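Local coordinates for Thiol:disulfide interchange protein DsbA (Neisseria meningitidis serogroup B, PDB 2ZNM) that probably serves as a periplasmic thiol-disulfide oxidoreductase of the DsbA family, exchanging disulfide bonds with other proteins through a redox-active cysteine pair, at residues V26-G31 / H39-L44; F30-V35 / Q86-V91. All coordinates share one frame; numbering follows the deposited sequence.

Interaction 1 of 2, residues V26-G31 / H39-L44; sequences VLEFFG and HFDPLL
Asp41 brings OD1 to within 2.7 Å of Glu28 OE2 and uses its other oxygen, OD2, to accept a hydrogen bond from the backbone N of Leu43, 2.8 Å away. Asp41 is the N-cap residue of helix 42-50, and this is its capping bond. The N-H meets OD2 nearly along the C-O axis, but the angle at the hydrogen is only 134°. The cap fixes the rotation of the Asp41 carboxylate and so sets where OD1 lies. The two acid groups approach from opposite directions, with their planes 38° apart. Glu28 gets there because CG is anti to the backbone N (chi1 -162°) and the chain runs on extended from the strand toward the helix start. Leucines close in on the glutamate head. Leu44 lies across it: CD2 is 3.3 Å from Glu28 OE1, and CD1 is 3.7 Å from Glu28 CD. Leu43 comes less close, with CD2 4.0 Å from Glu28 OE2. Glu28 is thus a buried acid, with leucines and Pro152 against it and a second acid beside it. A buried acid near the cysteine pair is a familiar feature of thioredoxin and DsbA proteins, and Glu28 probably corresponds to it. The contact joins strand 24-30 to helix 42-50 within a beta-alpha-beta unit that ends in strand 55-61. Strand 24-30 runs between strands 153-156 and 55-61 in the sheet, while Leu43 continues the packing onto Val154 and helix 167-185.

Interaction 2 of 2, residues F30-V35 / Q86-V91; sequences FGYFCV and QANPAV
The loop that leads into the cysteine motif of this thioredoxin fold rests on helix 84-97 through Tyr32, which meets Asn88 and Val91. Tyr32 follows strand 24-30 and lies in a type I beta turn from Gly31 to Cys34. Cys34 and Cys37 are the predicted redox-active pair, whose disulfide is not formed here. The Tyr32 hydroxyl OH donates a hydrogen bond to Asn88 OD1 at 2.7 Å. The angle at the carbonyl is 156°, and the donor is tilted 18° from the carbonyl plane. OD1 itself lies at the ring edge, in the ring plane, and the amide is turned 51° from the ring. Val91 CG1 covers one face in a CH-pi contact, 3.4 Å from the Tyr32 ring centroid and almost on the normal. It reaches there because CG1 is anti to the backbone N. On the opposite face, Phe30 presents its edge in a T-shaped stack, with CE2 3.9 Å above the Tyr32 ring plane. His61 and Phe92 add further aromatic contacts. The chemistry implies a tyrosine held from several sides: apolar groups on both faces keep the ring in place, while the amide oxygen satisfies its buried hydroxyl proton.

Both interactions start from the run that carries strand 24-30 into the active-site loop, and they share Phe30 and Gly31. Interaction 1 lies nearer the centre of the chain yet is only partly buried, and joins a strand of the thioredoxin core to the helix that follows it. Interaction 2 is farther out but buried. It ties the loop to helix 84-97, the segments lying 51 residues apart at their closest ends. The contact centres are 9 Å apart, and they touch where His39 CB packs on Pro89 O at 3.5 Å. Two acids and a helix cap dominate 26-31 with 39-44, whereas an aromatic ring with a neutral hydrogen bond dominates 30-35 with 86-91.

Interaction 1 of 2, residues V26-G31 / H39-L44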
loop_
_atom_site.group_PDB
_atom_site.type_symbol
_atom_site.label_atom_id
_atom_site.label_comp_id
_atom_site.label_asym_id
_atom_site.label_seq_id
_atom_site.Cartn_x
_atom_site.Cartn_y
_atom_site.Cartn_z
ATOM N N VAL A 26 1.484 -8.473 -6.349
ATOM C CA VAL A 26 2.272 -7.262 -6.526
ATOM C C VAL A 26 1.939 -6.376 -5.328
ATOM O O VAL A 26 0.845 -5.819 -5.220
ATOM C CB VAL A 26 1.986 -6.578 -7.875
ATOM C CG1 VAL A 26 2.823 -5.307 -8.025
ATOM C CG2 VAL A 26 2.278 -7.531 -9.005
ATOM N N LEU A 27 2.874 -6.315 -4.394
ATOM C CA LEU A 27 2.657 -5.610 -3.151
ATOM C C LEU A 27 3.356 -4.261 -3.187
ATOM O O LEU A 27 4.561 -4.174 -3.493
ATOM C CB LEU A 27 3.137 -6.465 -1.974
ATOM C CG LEU A 27 3.507 -5.888 -0.604
ATOM C CD1 LEU A 27 2.306 -5.321 0.117
ATOM C CD2 LEU A 27 4.172 -6.999 0.222
ATOM N N GLU A 28 2.583 -3.217 -2.895
ATOM C CA GLU A 28 3.123 -1.856 -2.744
ATOM C C GLU A 28 3.075 -1.368 -1.295
ATOM O O GLU A 28 2.002 -1.295 -0.704
ATOM C CB GLU A 28 2.365 -0.871 -3.641
ATOM C CG GLU A 28 3.115 0.425 -3.882
ATOM C CD GLU A 28 2.197 1.612 -4.181
ATOM O OE1 GLU A 28 1.157 1.771 -3.501
ATOM O OE2 GLU A 28 2.529 2.400 -5.090
ATOM N N PHE A 29 4.233 -1.044 -0.727
ATOM C CA PHE A 29 4.282 -0.245 0.521
ATOM C C PHE A 29 4.236 1.241 0.193
ATOM O O PHE A 29 4.998 1.717 -0.653
ATOM C CB PHE A 29 5.528 -0.553 1.359
ATOM C CG PHE A 29 5.565 -1.957 1.898
ATOM C CD1 PHE A 29 6.153 -2.976 1.165
ATOM C CD2 PHE A 29 5.002 -2.258 3.136
ATOM C CE1 PHE A 29 6.179 -4.271 1.663
ATOM C CE2 PHE A 29 5.021 -3.541 3.631
ATOM C CZ PHE A 29 5.612 -4.549 2.906
ATOM N N PHE A 30 3.343 1.964 0.871
ATOM C CA PHE A 30 3.073 3.365 0.575
ATOM C C PHE A 30 2.871 4.179 1.862
ATOM O O PHE A 30 2.808 3.629 2.968
ATOM C CB PHE A 30 1.806 3.475 -0.288
ATOM C CG PHE A 30 0.522 3.384 0.502
ATOM C CD1 PHE A 30 0.050 2.168 0.943
ATOM C CD2 PHE A 30 -0.203 4.535 0.821
ATOM C CE1 PHE A 30 -1.109 2.082 1.683
ATOM C CE2 PHE A 30 -1.362 4.456 1.558
ATOM C CZ PHE A 30 -1.817 3.220 1.988
ATOM N N GLY A 31 2.760 5.495 1.698
ATOM C CA GLY A 31 2.388 6.390 2.777
ATOM C C GLY A 31 1.395 7.403 2.262
ATOM O O GLY A 31 1.431 7.762 1.088
ATOM N N HIS A 39 -4.379 13.174 -5.840
ATOM C CA HIS A 39 -4.689 12.476 -4.573
ATOM C C HIS A 39 -4.965 10.981 -4.786
ATOM O O HIS A 39 -5.772 10.372 -4.073
ATOM C CB HIS A 39 -5.856 13.132 -3.815
ATOM C CG HIS A 39 -5.726 14.616 -3.652
ATOM N ND1 HIS A 39 -5.006 15.193 -2.627
ATOM C CD2 HIS A 39 -6.236 15.641 -4.373
ATOM C CE1 HIS A 39 -5.071 16.511 -2.732
ATOM N NE2 HIS A 39 -5.811 16.807 -3.783
ATOM N N PHE A 40 -4.307 10.396 -5.778
ATOM C CA PHE A 40 -4.272 8.945 -5.931
ATOM C C PHE A 40 -2.941 8.577 -6.569
ATOM O O PHE A 40 -2.376 9.360 -7.335
ATOM C CB PHE A 40 -5.476 8.408 -6.736
ATOM C CG PHE A 40 -5.424 8.727 -8.212
ATOM C CD1 PHE A 40 -4.807 7.854 -9.108
ATOM C CD2 PHE A 40 -5.986 9.897 -8.703
ATOM C CE1 PHE A 40 -4.747 8.156 -10.467
ATOM C CE2 PHE A 40 -5.936 10.206 -10.068
ATOM C CZ PHE A 40 -5.314 9.338 -10.947
ATOM N N ASP A 41 -2.446 7.392 -6.224
ATOM C CA ASP A 41 -1.215 6.834 -6.782
ATOM C C ASP A 41 -1.369 6.411 -8.263
ATOM O O ASP A 41 -2.086 5.463 -8.571
ATOM C CB ASP A 41 -0.802 5.639 -5.922
ATOM C CG ASP A 41 0.593 5.171 -6.201
ATOM O OD1 ASP A 41 1.256 4.753 -5.259
ATOM O OD2 ASP A 41 1.037 5.194 -7.358
ATOM N N PRO A 42 -0.696 7.128 -9.189
ATOM C CA PRO A 42 -0.773 6.757 -10.622
ATOM C C PRO A 42 -0.172 5.377 -10.949
ATOM O O PRO A 42 -0.553 4.770 -11.952
ATOM C CB PRO A 42 0.009 7.876 -11.333
ATOM C CG PRO A 42 0.868 8.505 -10.261
ATOM C CD PRO A 42 0.156 8.313 -8.954
ATOM N N LEU A 43 0.746 4.882 -10.112
ATOM C CA LEU A 43 1.317 3.537 -10.312
ATOM C C LEU A 43 0.291 2.415 -10.116
ATOM O O LEU A 43 0.202 1.507 -10.946
ATOM C CB LEU A 43 2.557 3.308 -9.431
ATOM C CG LEU A 43 3.328 2.019 -9.732
ATOM C CD1 LEU A 43 4.078 2.134 -11.053
ATOM C CD2 LEU A 43 4.289 1.668 -8.602
ATOM N N LEU A 44 -0.478 2.482 -9.030
ATOM C CA LEU A 44 -1.566 1.520 -8.757
ATOM C C LEU A 44 -2.624 1.468 -9.851
ATOM O O LEU A 44 -3.093 0.386 -10.222
ATOM C CB LEU A 44 -2.245 1.859 -7.421
ATOM C CG LEU A 44 -1.843 1.122 -6.140
ATOM C CD1 LEU A 44 -0.561 0.277 -6.261
ATOM C CD2 LEU A 44 -1.783 2.074 -4.959
#

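Interaction 2 of 2, residues F30-V35 / Q86-V91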
loop_
_atom_site.group_PDB
_atom_site.type_symbol
_atom_site.label_atom_id
_atom_site.label_comp_id
_atom_site.label_asym_id
_atom_site.label_seq_id
_atom_site.Cartn_x
_atom_site.Cartn_y
_atom_site.Cartn_z
ATOM N N PHE A 30 3.343 1.964 0.871
ATOM C CA PHE A 30 3.073 3.365 0.575
ATOM C C PHE A 30 2.871 4.179 1.862
ATOM O O PHE A 30 2.808 3.629 2.968
ATOM C CB PHE A 30 1.806 3.475 -0.288
ATOM C CG PHE A 30 0.522 3.384 0.502
ATOM C CD1 PHE A 30 0.050 2.168 0.943
ATOM C CD2 PHE A 30 -0.203 4.535 0.821
ATOM C CE1 PHE A 30 -1.109 2.082 1.683
ATOM C CE2 PHE A 30 -1.362 4.456 1.558
ATOM C CZ PHE A 30 -1.817 3.220 1.988
ATOM N N GLY A 31 2.760 5.495 1.698
ATOM C CA GLY A 31 2.388 6.390 2.777
ATOM C C GLY A 31 1.395 7.403 2.262
ATOM O O GLY A 31 1.431 7.762 1.088
ATOM N N TYR A 32 0.503 7.869 3.131
ATOM C CA TYR A 32 -0.404 8.975 2.791
ATOM C C TYR A 32 0.303 10.333 2.673
ATOM O O TYR A 32 -0.320 11.346 2.311
ATOM C CB TYR A 32 -1.541 9.061 3.801
ATOM C CG TYR A 32 -2.593 7.994 3.643
ATOM C CD1 TYR A 32 -3.403 7.945 2.501
ATOM C CD2 TYR A 32 -2.804 7.048 4.641
ATOM C CE1 TYR A 32 -4.379 6.967 2.351
ATOM C CE2 TYR A 32 -3.779 6.059 4.505
ATOM C CZ TYR A 32 -4.563 6.031 3.359
ATOM O OH TYR A 32 -5.530 5.068 3.224
ATOM N N PHE A 33 1.597 10.359 2.999
ATOM C CA PHE A 33 2.419 11.552 2.826
ATOM C C PHE A 33 3.118 11.561 1.455
ATOM O O PHE A 33 3.939 12.451 1.187
ATOM C CB PHE A 33 3.467 11.621 3.942
ATOM C CG PHE A 33 4.134 10.312 4.186
ATOM C CD1 PHE A 33 5.041 9.800 3.263
ATOM C CD2 PHE A 33 3.815 9.559 5.309
ATOM C CE1 PHE A 33 5.629 8.567 3.470
ATOM C CE2 PHE A 33 4.398 8.348 5.517
ATOM C CZ PHE A 33 5.300 7.839 4.602
ATOM N N CYS A 34 2.826 10.555 0.616
ATOM C CA CYS A 34 3.310 10.512 -0.768
ATOM C C CYS A 34 2.465 11.484 -1.577
ATOM O O CYS A 34 1.245 11.360 -1.607
ATOM C CB CYS A 34 3.209 9.095 -1.367
ATOM S SG CYS A 34 4.216 7.768 -0.573
ATOM N N VAL A 35 3.100 12.461 -2.218
ATOM C CA VAL A 35 2.353 13.545 -2.859
ATOM C C VAL A 35 2.056 13.251 -4.330
ATOM O O VAL A 35 2.962 13.120 -5.166
ATOM C CB VAL A 35 3.009 14.944 -2.653
ATOM C CG1 VAL A 35 2.172 16.059 -3.318
ATOM C CG2 VAL A 35 3.168 15.225 -1.163
ATOM N N GLN A 86 -13.622 6.019 -2.770
ATOM C CA GLN A 86 -14.491 7.069 -2.231
ATOM C C GLN A 86 -13.765 7.865 -1.145
ATOM O O GLN A 86 -14.075 9.031 -0.924
ATOM C CB GLN A 86 -15.780 6.469 -1.651
ATOM C CG GLN A 86 -16.759 5.851 -2.659
ATOM C CD GLN A 86 -16.294 4.512 -3.235
ATOM O OE1 GLN A 86 -16.647 4.155 -4.368
ATOM N NE2 GLN A 86 -15.512 3.762 -2.461
ATOM N N ALA A 87 -12.796 7.235 -0.480
ATOM C CA ALA A 87 -12.201 7.788 0.739
ATOM C C ALA A 87 -10.732 8.170 0.649
ATOM O O ALA A 87 -10.331 9.177 1.234
ATOM C CB ALA A 87 -12.426 6.851 1.932
ATOM N N ASN A 88 -9.925 7.385 -0.062
ATOM C CA ASN A 88 -8.479 7.648 -0.094
ATOM C C ASN A 88 -8.118 9.057 -0.580
ATOM O O ASN A 88 -7.216 9.679 -0.007
ATOM C CB ASN A 88 -7.722 6.615 -0.937
ATOM C CG ASN A 88 -7.323 5.401 -0.157
ATOM O OD1 ASN A 88 -7.028 5.469 1.037
ATOM N ND2 ASN A 88 -7.268 4.274 -0.837
ATOM N N PRO A 89 -8.796 9.557 -1.636
ATOM C CA PRO A 89 -8.450 10.913 -2.082
ATOM C C PRO A 89 -8.529 11.954 -0.960
ATOM O O PRO A 89 -7.580 12.741 -0.784
ATOM C CB PRO A 89 -9.482 11.194 -3.201
ATOM C CG PRO A 89 -9.811 9.841 -3.746
ATOM C CD PRO A 89 -9.833 8.952 -2.504
ATOM N N ALA A 90 -9.640 11.938 -0.216
ATOM C CA ALA A 90 -9.830 12.764 0.985
ATOM C C ALA A 90 -8.827 12.461 2.117
ATOM O O ALA A 90 -8.518 13.337 2.910
ATOM C CB ALA A 90 -11.270 12.634 1.498
ATOM N N VAL A 91 -8.318 11.234 2.193
ATOM C CA VAL A 91 -7.306 10.897 3.197
ATOM C C VAL A 91 -5.934 11.498 2.829
ATOM O O VAL A 91 -5.300 12.170 3.652
ATOM C CB VAL A 91 -7.197 9.371 3.457
ATOM C CG1 VAL A 91 -6.112 9.078 4.488
ATOM C CG2 VAL A 91 -8.535 8.799 3.921
#